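Local coordinates for protein phosphotransferase system, mannose/fructose/N-acetylgalactosamine-specific component IIB (Thermoanaerobacter tengcongensis, PDB 3LFJ) that probably relays a phosphoryl group from a phosphohistidine on a partner protein to incoming sugar, as the IIB component of a mannose/fructose-type phosphotransferase system, at residues Met39-Lys44 against Gln165-Ser170; Phe26-Asp31 against Lys99-Phe104; Asp31-Gly36 against Asn66-Ala71; Asn159-Leu164 against Lys172-Thr177. One frame throughout, in Å; residues are numbered along the deposited sequence. Where two conformers were deposited one is given.

Interaction 1: residues Met39-Lys44 against Gln165-Ser170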
# COMPACT_ATOMS: atom_id res chain seq x y z
N MET A 39 -8.63 -6.70 -4.93
CA MET A 39 -8.81 -6.43 -3.51
C MET A 39 -9.81 -7.37 -2.87
O MET A 39 -9.78 -7.58 -1.66
CB MET A 39 -9.21 -4.96 -3.27
CG MET A 39 -8.02 -4.01 -3.37
SD MET A 39 -6.65 -4.41 -2.29
CE MET A 39 -7.44 -4.18 -0.71
N THR A 40 -10.72 -7.94 -3.66
CA THR A 40 -11.64 -8.93 -3.13
C THR A 40 -10.83 -10.14 -2.68
O THR A 40 -11.06 -10.69 -1.59
CB THR A 40 -12.70 -9.30 -4.17
OG1 THR A 40 -13.47 -8.13 -4.49
CG2 THR A 40 -13.62 -10.39 -3.65
N ARG A 41 -9.84 -10.52 -3.48
CA ARG A 41 -8.93 -11.59 -3.10
C ARG A 41 -8.13 -11.26 -1.84
O ARG A 41 -8.08 -12.04 -0.90
CB ARG A 41 -7.99 -11.96 -4.25
CG ARG A 41 -8.71 -12.36 -5.53
CD ARG A 41 -7.72 -12.93 -6.54
NE ARG A 41 -8.37 -13.23 -7.81
CZ ARG A 41 -9.00 -14.37 -8.06
NH1 ARG A 41 -9.06 -15.32 -7.14
NH2 ARG A 41 -9.57 -14.57 -9.24
N TRP A 42 -7.52 -10.07 -1.81
CA TRP A 42 -6.72 -9.68 -0.66
C TRP A 42 -7.52 -9.62 0.64
O TRP A 42 -7.03 -10.06 1.68
CB TRP A 42 -6.01 -8.34 -0.91
CG TRP A 42 -4.79 -8.51 -1.76
CD1 TRP A 42 -4.65 -8.18 -3.09
CD2 TRP A 42 -3.53 -9.06 -1.35
NE1 TRP A 42 -3.38 -8.51 -3.52
CE2 TRP A 42 -2.68 -9.05 -2.48
CE3 TRP A 42 -3.05 -9.58 -0.14
CZ2 TRP A 42 -1.37 -9.55 -2.44
CZ3 TRP A 42 -1.73 -10.07 -0.09
CH2 TRP A 42 -0.92 -10.04 -1.24
N MET A 43 -8.74 -9.09 0.58
CA MET A 43 -9.49 -8.87 1.81
C MET A 43 -9.99 -10.16 2.44
O MET A 43 -10.30 -10.18 3.62
CB MET A 43 -10.64 -7.89 1.59
CG MET A 43 -10.16 -6.45 1.34
SD MET A 43 -8.89 -5.81 2.47
CE MET A 43 -9.86 -5.54 3.95
N LYS A 44 -10.05 -11.24 1.66
CA LYS A 44 -10.44 -12.52 2.25
C LYS A 44 -9.49 -12.97 3.36
O LYS A 44 -9.88 -13.70 4.27
CB LYS A 44 -10.62 -13.59 1.16
CG LYS A 44 -12.03 -13.52 0.57
CD LYS A 44 -12.19 -14.32 -0.71
CE LYS A 44 -13.62 -14.18 -1.22
NZ LYS A 44 -13.86 -14.94 -2.47
N GLN A 165 4.10 -8.78 -4.79
CA GLN A 165 3.14 -9.86 -4.96
C GLN A 165 1.82 -9.31 -5.46
O GLN A 165 1.23 -8.40 -4.85
CB GLN A 165 2.91 -10.63 -3.66
CG GLN A 165 2.18 -11.95 -3.87
CD GLN A 165 1.95 -12.70 -2.57
OE1 GLN A 165 1.92 -12.11 -1.49
NE2 GLN A 165 1.78 -14.02 -2.67
N MET A 166 1.33 -9.84 -6.57
CA MET A 166 0.15 -9.26 -7.21
C MET A 166 -1.13 -9.61 -6.44
O MET A 166 -1.91 -8.72 -6.09
CB MET A 166 0.07 -9.74 -8.66
CG MET A 166 -0.89 -8.95 -9.50
SD MET A 166 -0.94 -9.52 -11.20
CE MET A 166 -1.51 -11.21 -10.98
N ILE A 167 -1.34 -10.90 -6.21
CA ILE A 167 -2.48 -11.40 -5.45
C ILE A 167 -1.99 -12.46 -4.47
O ILE A 167 -0.84 -12.91 -4.54
CB ILE A 167 -3.60 -11.95 -6.35
CG1 ILE A 167 -3.03 -12.95 -7.36
CG2 ILE A 167 -4.32 -10.79 -7.05
CD1 ILE A 167 -4.06 -13.51 -8.34
N PRO A 168 -2.84 -12.85 -3.51
CA PRO A 168 -2.31 -13.70 -2.44
C PRO A 168 -1.69 -15.02 -2.89
O PRO A 168 -0.82 -15.53 -2.19
CB PRO A 168 -3.54 -13.94 -1.57
CG PRO A 168 -4.33 -12.67 -1.74
CD PRO A 168 -4.17 -12.32 -3.19
N ASP A 169 -2.12 -15.54 -4.03
CA ASP A 169 -1.65 -16.84 -4.48
C ASP A 169 -0.64 -16.75 -5.62
O ASP A 169 -0.23 -17.78 -6.17
CB ASP A 169 -2.83 -17.73 -4.88
CG ASP A 169 -3.66 -18.16 -3.68
OD1 ASP A 169 -3.14 -18.06 -2.55
OD2 ASP A 169 -4.82 -18.59 -3.87
N SER A 170 -0.24 -15.54 -5.98
CA SER A 170 0.76 -15.39 -7.04
C SER A 170 2.20 -15.29 -6.51
O SER A 170 2.41 -15.29 -5.30
CB SER A 170 0.39 -14.23 -7.98
OG SER A 170 0.49 -12.97 -7.33
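Helix 38-43 presents Arg41 and Trp42 to the irregular loop after strand 161-164, with the CA atoms of Trp42 and Pro168 6.2 Å apart where Ile167-Ser170 form a type I turn. Trp42 carries most of the contact. Its NE1 donates to Met166 O at 3.0 Å with an angle of 157°; the oxygen lies in the indole plane, while the donor is tilted from the carbonyl plane. Pro168 covers one face of the same ring, its CD 3.8 Å from the centroid of the five-membered ring in a CH-pi contact and its CG over CE3. At the far end of the indole, CH2 meets Gln165 OE1 at 3.5 Å, edge-on, with ring and amide planes steeply inclined. Arg41, extended from CG to NE, runs past Ile167 and touches CG2 and CD1 of that residue with its CD. The loop is braced from within: Gln165 NE2 bonds Ser170 O, and Ser170 OG accepts from Ile167 N at 3.0 Å. Arg28 of the central sheet reaches the same loop, bonding Gln165 O. A buried indole N-H is thus satisfied by a backbone carbonyl, and an in-plane bond combined with a proline over the face fixes how the ring is turned.

Interaction 2: residues Phe26-Asp31 against Lys99-Phe104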
# COMPACT_ATOMS: atom_id res chain seq x y z
N PHE A 26 -2.22 -4.74 7.21
CA PHE A 26 -1.49 -4.95 5.97
C PHE A 26 -1.32 -3.59 5.31
O PHE A 26 -2.05 -2.66 5.63
CB PHE A 26 -2.28 -5.86 5.03
CG PHE A 26 -1.43 -6.62 4.05
CD1 PHE A 26 -0.60 -7.65 4.48
CD2 PHE A 26 -1.47 -6.31 2.70
CE1 PHE A 26 0.17 -8.36 3.59
CE2 PHE A 26 -0.69 -7.03 1.79
CZ PHE A 26 0.13 -8.05 2.25
N ALA A 27 -0.35 -3.49 4.40
CA ALA A 27 -0.19 -2.29 3.58
C ALA A 27 0.24 -2.71 2.20
O ALA A 27 1.08 -3.59 2.03
CB ALA A 27 0.81 -1.32 4.20
N ARG A 28 -0.35 -2.07 1.19
CA ARG A 28 -0.11 -2.45 -0.20
C ARG A 28 0.00 -1.19 -1.06
O ARG A 28 -0.72 -0.21 -0.85
CB ARG A 28 -1.26 -3.33 -0.70
CG ARG A 28 -1.27 -3.59 -2.21
CD ARG A 28 -2.39 -4.57 -2.53
NE ARG A 28 -2.60 -4.74 -3.96
CZ ARG A 28 -1.98 -5.65 -4.71
NH1 ARG A 28 -2.24 -5.71 -6.00
NH2 ARG A 28 -1.08 -6.49 -4.18
N ILE A 29 0.93 -1.24 -2.01
CA ILE A 29 1.07 -0.18 -3.02
C ILE A 29 0.57 -0.72 -4.35
O ILE A 29 1.05 -1.74 -4.85
CB ILE A 29 2.53 0.30 -3.15
CG1 ILE A 29 2.93 1.04 -1.85
CG2 ILE A 29 2.68 1.21 -4.40
CD1 ILE A 29 4.42 1.31 -1.70
N ASP A 30 -0.43 -0.05 -4.93
CA ASP A 30 -0.95 -0.45 -6.24
C ASP A 30 -1.46 0.80 -6.91
O ASP A 30 -2.40 1.44 -6.41
CB ASP A 30 -2.07 -1.49 -6.09
CG ASP A 30 -2.54 -2.06 -7.43
OD1 ASP A 30 -2.44 -1.38 -8.48
OD2 ASP A 30 -3.04 -3.21 -7.43
N ASP A 31 -0.81 1.21 -8.00
CA ASP A 31 -1.17 2.48 -8.63
C ASP A 31 -2.55 2.48 -9.28
O ASP A 31 -3.03 3.53 -9.71
CB ASP A 31 -0.09 3.01 -9.58
CG ASP A 31 0.29 2.04 -10.68
OD1 ASP A 31 -0.29 0.95 -10.79
OD2 ASP A 31 1.20 2.40 -11.46
N LYS A 99 -9.45 -2.39 12.61
CA LYS A 99 -8.48 -3.07 11.75
C LYS A 99 -8.52 -2.47 10.35
O LYS A 99 -9.59 -2.37 9.74
CB LYS A 99 -8.72 -4.58 11.70
CG LYS A 99 -8.32 -5.29 13.01
CD LYS A 99 -8.64 -6.78 12.96
CE LYS A 99 -8.65 -7.38 14.36
NZ LYS A 99 -7.34 -7.21 15.03
N VAL A 100 -7.36 -2.04 9.86
CA VAL A 100 -7.29 -1.41 8.53
C VAL A 100 -6.22 -2.02 7.61
O VAL A 100 -5.10 -2.35 8.04
CB VAL A 100 -7.06 0.13 8.61
CG1 VAL A 100 -8.17 0.79 9.43
CG2 VAL A 100 -5.70 0.46 9.17
N PHE A 101 -6.60 -2.16 6.35
CA PHE A 101 -5.71 -2.61 5.28
C PHE A 101 -5.38 -1.33 4.53
O PHE A 101 -6.27 -0.73 3.91
CB PHE A 101 -6.48 -3.61 4.41
CG PHE A 101 -5.68 -4.22 3.28
CD1 PHE A 101 -5.45 -5.61 3.23
CD2 PHE A 101 -5.24 -3.44 2.22
CE1 PHE A 101 -4.76 -6.19 2.17
CE2 PHE A 101 -4.53 -4.02 1.17
CZ PHE A 101 -4.30 -5.39 1.14
N LEU A 102 -4.13 -0.87 4.63
CA LEU A 102 -3.74 0.38 3.96
C LEU A 102 -3.43 0.14 2.50
O LEU A 102 -2.72 -0.80 2.15
CB LEU A 102 -2.50 0.98 4.62
CG LEU A 102 -2.63 1.37 6.10
CD1 LEU A 102 -1.33 1.96 6.59
CD2 LEU A 102 -3.77 2.35 6.28
N LEU A 103 -3.97 1.01 1.65
CA LEU A 103 -3.73 0.94 0.23
C LEU A 103 -3.18 2.29 -0.25
O LEU A 103 -3.82 3.32 -0.04
CB LEU A 103 -5.04 0.57 -0.47
CG LEU A 103 -4.99 0.33 -1.97
CD1 LEU A 103 -3.94 -0.73 -2.29
CD2 LEU A 103 -6.37 -0.12 -2.45
N PHE A 104 -2.00 2.27 -0.86
CA PHE A 104 -1.38 3.48 -1.42
C PHE A 104 -1.31 3.37 -2.91
O PHE A 104 -1.17 2.28 -3.45
CB PHE A 104 0.07 3.65 -0.91
CG PHE A 104 0.18 3.74 0.56
CD1 PHE A 104 0.09 4.97 1.19
CD2 PHE A 104 0.37 2.59 1.34
CE1 PHE A 104 0.19 5.07 2.59
CE2 PHE A 104 0.46 2.69 2.74
CZ PHE A 104 0.39 3.93 3.36
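Arg28 O is approached from strand 98-104 by several groups at once: Phe104 N donates at 2.8 Å in an almost straight bond (N-H...O 172°), Leu103 CA makes a C-H...O contact, and the edge of the Phe104 ring lies close by. Arg28 N in turn donates to Leu102 O, so this one residue bonds to two across the pair, as expected of parallel strands. Leu102 N to Phe26 O and Asp30 N to Phe104 O extend the pattern, and the strand axes diverge by only 15°.

On one face, Phe26 and Phe101 lie side by side, both with CG anti to the backbone N (chi1 -154° for Phe26). CD2 of Phe26 comes within 3.3 Å of Phe101 CE1, and CB of Phe26 stands over the Phe101 ring, 4.1 Å from its centroid. Beside them Leu103 CD1 packs 3.9 Å from Arg28 CG. The arginine runs on, extended, until NH1 meets Asp30 OD2 at 3.0 Å in a salt bridge; His35 also bonds that oxygen. Replacing Phe101 with an alanine would probably open a gap beneath Phe26 and leave that ring freer to turn. On the other face, Ile29 CG1 meets Phe104 CB at 4.0 Å, next to Ala27 and Leu102.

Helix 38-43 covers the Phe101 face through Met39 and Met43, helix 107-115 covers Ile29 and Phe104, and strands 50-54 and 122-127 flank the pair in the sheet.

Interaction 3: residues Asp31-Gly36 against Asn66-Ala71; sequences DRLIHG and NIYTMA
The loop after strand 22-30, which in relatives of this IIB family carries the phosphorylated histidine, sets Leu33 and Ile34 against Tyr68 and Ala71 at the end of helix 62-70. The phenol ring lies between loop and helix. Leu33 crosses it at about a right angle: its CB stands over one face, 4.0 Å from the centroid and offset toward the rim, and its CD1 reaches Tyr68 CE2 at 3.4 Å. Ile34 O comes instead to the edge of the ring, 3.3 Å from CD1 of Tyr68.

The loop follows the C-terminal end of a central strand of an open alpha/beta fold, the end at which such folds commonly place their active sites. It turns sharply there, with Leu33 at a positive phi of 52°, and the side chains of Leu33 and Ile34 start toward the helix while that of His35 starts away and bonds Asp30. Replacing Tyr68 with an alanine would probably leave Leu33 without its aromatic cover and break the water link to Arg32.

That link runs through a water that lies in the plane of the phenol ring, 2.7 Å from Tyr68 OH, and donates to Arg32 O at 2.9 Å. Further along the loop the branches of Ile34 divide the helix end between them. CG2, anti to the backbone N, packs 3.8 Å from Ala71 CB, and CD1 approaches Tyr68 O. A second water donates both to Gly36 O and, at 2.8 Å, to Ala71 O, bridging the two backbones.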
# COMPACT_ATOMS: atom_id res chain seq x y z
N ASP A 31 -0.81 1.21 -8.00
CA ASP A 31 -1.17 2.48 -8.63
C ASP A 31 -2.55 2.48 -9.28
O ASP A 31 -3.03 3.53 -9.71
CB ASP A 31 -0.09 3.01 -9.58
CG ASP A 31 0.29 2.04 -10.68
OD1 ASP A 31 -0.29 0.95 -10.79
OD2 ASP A 31 1.20 2.40 -11.46
N ARG A 32 -3.18 1.32 -9.33
CA ARG A 32 -4.55 1.23 -9.79
C ARG A 32 -5.57 0.96 -8.67
O ARG A 32 -6.76 0.82 -8.88
CB ARG A 32 -4.69 0.31 -11.00
CG ARG A 32 -4.07 0.91 -12.24
CD ARG A 32 -3.97 -0.06 -13.32
NE ARG A 32 -5.18 -0.83 -13.48
CZ ARG A 32 -5.27 -2.17 -13.40
NH1 ARG A 32 -4.26 -3.02 -13.12
NH2 ARG A 32 -6.45 -2.63 -13.58
N LEU A 33 -5.04 0.98 -7.44
CA LEU A 33 -5.89 0.92 -6.23
C LEU A 33 -6.89 -0.23 -6.20
O LEU A 33 -6.49 -1.38 -6.18
CB LEU A 33 -6.54 2.29 -5.95
CG LEU A 33 -5.50 3.39 -5.68
CD1 LEU A 33 -6.12 4.80 -5.71
CD2 LEU A 33 -4.72 3.14 -4.38
N ILE A 34 -8.19 0.08 -6.17
CA ILE A 34 -9.20 -0.96 -6.18
C ILE A 34 -9.64 -1.22 -7.62
O ILE A 34 -10.34 -0.40 -8.22
CB ILE A 34 -10.39 -0.58 -5.28
CG1 ILE A 34 -9.90 -0.28 -3.86
CG2 ILE A 34 -11.38 -1.74 -5.26
CD1 ILE A 34 -11.05 0.02 -2.89
N HIS A 35 -9.18 -2.34 -8.16
CA HIS A 35 -9.45 -2.67 -9.56
C HIS A 35 -9.70 -4.16 -9.73
O HIS A 35 -9.09 -4.98 -9.05
CB HIS A 35 -8.27 -2.23 -10.45
CG HIS A 35 -6.98 -2.90 -10.10
ND1 HIS A 35 -6.51 -4.02 -10.75
CD2 HIS A 35 -6.06 -2.62 -9.14
CE1 HIS A 35 -5.35 -4.39 -10.22
NE2 HIS A 35 -5.06 -3.55 -9.24
N GLY A 36 -10.59 -4.51 -10.66
CA GLY A 36 -10.92 -5.90 -10.89
C GLY A 36 -11.31 -6.62 -9.61
O GLY A 36 -12.02 -6.07 -8.76
N ASN A 66 -15.90 7.68 -5.67
CA ASN A 66 -17.10 6.89 -5.94
C ASN A 66 -16.77 5.61 -6.70
O ASN A 66 -17.26 4.53 -6.35
CB ASN A 66 -18.14 7.70 -6.70
CG ASN A 66 -19.39 6.89 -6.99
OD1 ASN A 66 -20.05 6.39 -6.06
ND2 ASN A 66 -19.73 6.75 -8.25
N ILE A 67 -15.93 5.72 -7.74
CA ILE A 67 -15.53 4.53 -8.50
C ILE A 67 -14.92 3.46 -7.58
O ILE A 67 -15.30 2.29 -7.63
CB ILE A 67 -14.52 4.88 -9.63
CG1 ILE A 67 -15.16 5.77 -10.70
CG2 ILE A 67 -13.91 3.60 -10.24
CD1 ILE A 67 -16.34 5.13 -11.39
N TYR A 68 -13.97 3.85 -6.74
CA TYR A 68 -13.30 2.87 -5.90
C TYR A 68 -14.23 2.31 -4.82
O TYR A 68 -14.12 1.13 -4.46
CB TYR A 68 -12.03 3.46 -5.30
CG TYR A 68 -10.92 3.71 -6.30
CD1 TYR A 68 -10.58 2.76 -7.25
CD2 TYR A 68 -10.21 4.92 -6.29
CE1 TYR A 68 -9.56 2.99 -8.16
CE2 TYR A 68 -9.19 5.16 -7.20
CZ TYR A 68 -8.87 4.20 -8.14
OH TYR A 68 -7.86 4.46 -9.04
N THR A 69 -15.13 3.14 -4.31
CA THR A 69 -16.08 2.70 -3.29
C THR A 69 -17.01 1.64 -3.90
O THR A 69 -17.28 0.61 -3.28
CB THR A 69 -16.89 3.88 -2.73
OG1 THR A 69 -15.99 4.77 -2.04
CG2 THR A 69 -17.96 3.41 -1.75
N MET A 70 -17.47 1.88 -5.12
CA MET A 70 -18.35 0.94 -5.82
C MET A 70 -17.66 -0.36 -6.20
O MET A 70 -18.30 -1.41 -6.33
CB MET A 70 -18.94 1.58 -7.08
CG MET A 70 -19.84 2.77 -6.79
SD MET A 70 -20.79 3.26 -8.23
CE MET A 70 -19.49 3.71 -9.38
N ALA A 71 -16.34 -0.29 -6.38
CA ALA A 71 -15.53 -1.43 -6.81
C ALA A 71 -15.06 -2.28 -5.64
O ALA A 71 -14.44 -3.33 -5.83
CB ALA A 71 -14.32 -0.94 -7.61
O HOH W 1 -7.79 2.60 -10.96
O HOH W 2 -14.13 -4.39 -8.39

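Interaction 4: residues Asn159-Leu164 against Lys172-Thr177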
# COMPACT_ATOMS: atom_id res chain seq x y z
N ASN A 159 12.31 -1.16 9.52
CA ASN A 159 12.24 -2.62 9.59
C ASN A 159 11.01 -3.20 8.92
O ASN A 159 10.47 -4.22 9.33
CB ASN A 159 12.31 -3.13 11.04
CG ASN A 159 12.73 -4.60 11.11
OD1 ASN A 159 13.60 -5.03 10.35
ND2 ASN A 159 12.11 -5.37 12.01
N VAL A 160 10.55 -2.53 7.87
CA VAL A 160 9.42 -3.05 7.11
C VAL A 160 9.83 -4.23 6.22
O VAL A 160 10.87 -4.20 5.56
CB VAL A 160 8.78 -1.95 6.24
CG1 VAL A 160 9.80 -1.32 5.32
CG2 VAL A 160 7.61 -2.51 5.45
N ASP A 161 9.00 -5.26 6.21
CA ASP A 161 9.20 -6.40 5.32
C ASP A 161 8.56 -6.03 3.99
O ASP A 161 7.33 -5.91 3.91
CB ASP A 161 8.52 -7.63 5.93
CG ASP A 161 8.64 -8.87 5.05
OD1 ASP A 161 7.75 -9.75 5.14
OD2 ASP A 161 9.61 -8.98 4.27
N VAL A 162 9.39 -5.86 2.97
CA VAL A 162 8.92 -5.44 1.66
C VAL A 162 9.01 -6.57 0.66
O VAL A 162 10.07 -7.19 0.50
CB VAL A 162 9.77 -4.30 1.10
CG1 VAL A 162 9.21 -3.84 -0.25
CG2 VAL A 162 9.80 -3.14 2.10
N TYR A 163 7.89 -6.83 -0.03
CA TYR A 163 7.88 -7.81 -1.11
C TYR A 163 6.88 -7.47 -2.21
O TYR A 163 5.90 -6.76 -1.97
CB TYR A 163 7.64 -9.22 -0.57
CG TYR A 163 6.34 -9.45 0.18
CD1 TYR A 163 6.34 -9.53 1.57
CD2 TYR A 163 5.13 -9.63 -0.49
CE1 TYR A 163 5.18 -9.78 2.26
CE2 TYR A 163 3.95 -9.86 0.20
CZ TYR A 163 3.99 -9.94 1.58
OH TYR A 163 2.84 -10.19 2.28
N LEU A 164 7.17 -7.96 -3.41
CA LEU A 164 6.30 -7.82 -4.56
C LEU A 164 5.39 -9.02 -4.62
O LEU A 164 5.85 -10.16 -4.53
CB LEU A 164 7.13 -7.80 -5.84
CG LEU A 164 7.79 -6.48 -6.23
CD1 LEU A 164 8.77 -5.99 -5.17
CD2 LEU A 164 8.49 -6.66 -7.57
N LYS A 172 5.67 -14.39 -5.02
CA LYS A 172 6.17 -13.41 -4.07
C LYS A 172 7.68 -13.25 -4.25
O LYS A 172 8.43 -14.23 -4.18
CB LYS A 172 5.86 -13.85 -2.63
CG LYS A 172 6.36 -12.89 -1.56
CD LYS A 172 6.11 -13.43 -0.15
CE LYS A 172 4.62 -13.57 0.15
NZ LYS A 172 4.38 -14.04 1.55
N ILE A 173 8.12 -12.02 -4.49
CA ILE A 173 9.54 -11.72 -4.64
C ILE A 173 9.99 -10.73 -3.57
O ILE A 173 9.55 -9.58 -3.57
CB ILE A 173 9.85 -11.12 -6.02
CG1 ILE A 173 9.36 -12.05 -7.13
CG2 ILE A 173 11.36 -10.86 -6.16
CD1 ILE A 173 9.48 -11.46 -8.54
N HIS A 174 10.85 -11.14 -2.64
CA HIS A 174 11.32 -10.21 -1.62
C HIS A 174 12.21 -9.12 -2.19
O HIS A 174 12.83 -9.28 -3.24
CB HIS A 174 12.03 -10.95 -0.48
CG HIS A 174 11.22 -12.06 0.10
ND1 HIS A 174 10.46 -11.90 1.24
CD2 HIS A 174 11.01 -13.32 -0.32
CE1 HIS A 174 9.82 -13.03 1.50
NE2 HIS A 174 10.14 -13.91 0.57
N LEU A 175 12.24 -7.98 -1.50
CA LEU A 175 13.03 -6.84 -1.92
C LEU A 175 14.49 -7.22 -2.17
O LEU A 175 15.09 -6.79 -3.15
CB LEU A 175 12.93 -5.71 -0.88
CG LEU A 175 13.71 -4.43 -1.18
CD1 LEU A 175 13.33 -3.86 -2.55
CD2 LEU A 175 13.50 -3.40 -0.05
N THR A 176 15.07 -8.01 -1.27
CA THR A 176 16.48 -8.37 -1.41
C THR A 176 16.74 -9.11 -2.72
O THR A 176 17.77 -8.90 -3.37
CB THR A 176 16.96 -9.23 -0.23
OG1 THR A 176 16.10 -10.37 -0.10
CG2 THR A 176 16.91 -8.43 1.05
N THR A 177 15.78 -9.94 -3.13
CA THR A 177 15.87 -10.69 -4.38
C THR A 177 15.75 -9.76 -5.58
O THR A 177 16.40 -9.96 -6.61
CB THR A 177 14.78 -11.76 -4.47
OG1 THR A 177 14.91 -12.67 -3.38
CG2 THR A 177 14.87 -12.53 -5.78
O HOH W 3 10.90 -9.31 2.05
O HOH W 4 1.38 -12.50 0.97
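Tyr163 holds CG between its backbone N and carbonyl carbon (chi1 60°), and Lys172 starts out anti to its own N and then bends at chi3 (-64°); together these torsions lay one of the two lysine conformers over the phenol ring. In that conformer Lys172 CG touches Tyr163 CD2 at 3.6 Å, CE stands over the same face, and NZ lies 4.5 Å from the centroid in a cation-pi contact. A water 3.0 Å from Tyr163 OH is also weakly bonded by Lys172 NZ; for the other conformer both links of NZ are doubtful.

Beneath them the backbones form a short antiparallel hairpin. Leu164 and Ile173 are a hydrogen-bonded pair, joined by Leu164 N to Ile173 O and Ile173 N to Leu164 O, both 2.9 Å; Tyr163 and His174 are the adjoining non-hydrogen-bonded pair. His174 then takes the N-cap position, and Leu175 N, in the first turn of the helix, donates to Val162 O at 3.1 Å. One water donates to that carbonyl and to Asp161 OD2, and also bonds His174 ND1 at 2.7 Å in the plane of the imidazole.

Strand 161-164 is hydrogen-bonded on its other edge to strand 122-127, Leu175 packs on helix 145-158, and Leu164 and Ile173 rest against Val178 of helix 175-182.

In the fold
Interaction 2 is the core of the set: wholly buried strand pairing near the centre of the chain, with rings and aliphatic groups on both faces. The other three lie 13 to 14 Å from that centre, are partly buried and mix apolar packing with polar links, water-mediated in interactions 3 and 4. Arg28 of interaction 2 reaches the loop of interaction 1, and Asp30 holds His35 of interaction 3, so one strand serves both irregular regions. Interaction 4 extends the same sheet at its antiparallel edge, and Tyr163 reaches across strand 122-127 to touch Phe26 of interaction 2. Interactions 3 and 4, about 12 Å apart at their nearest atoms, flank the centre on opposite sides.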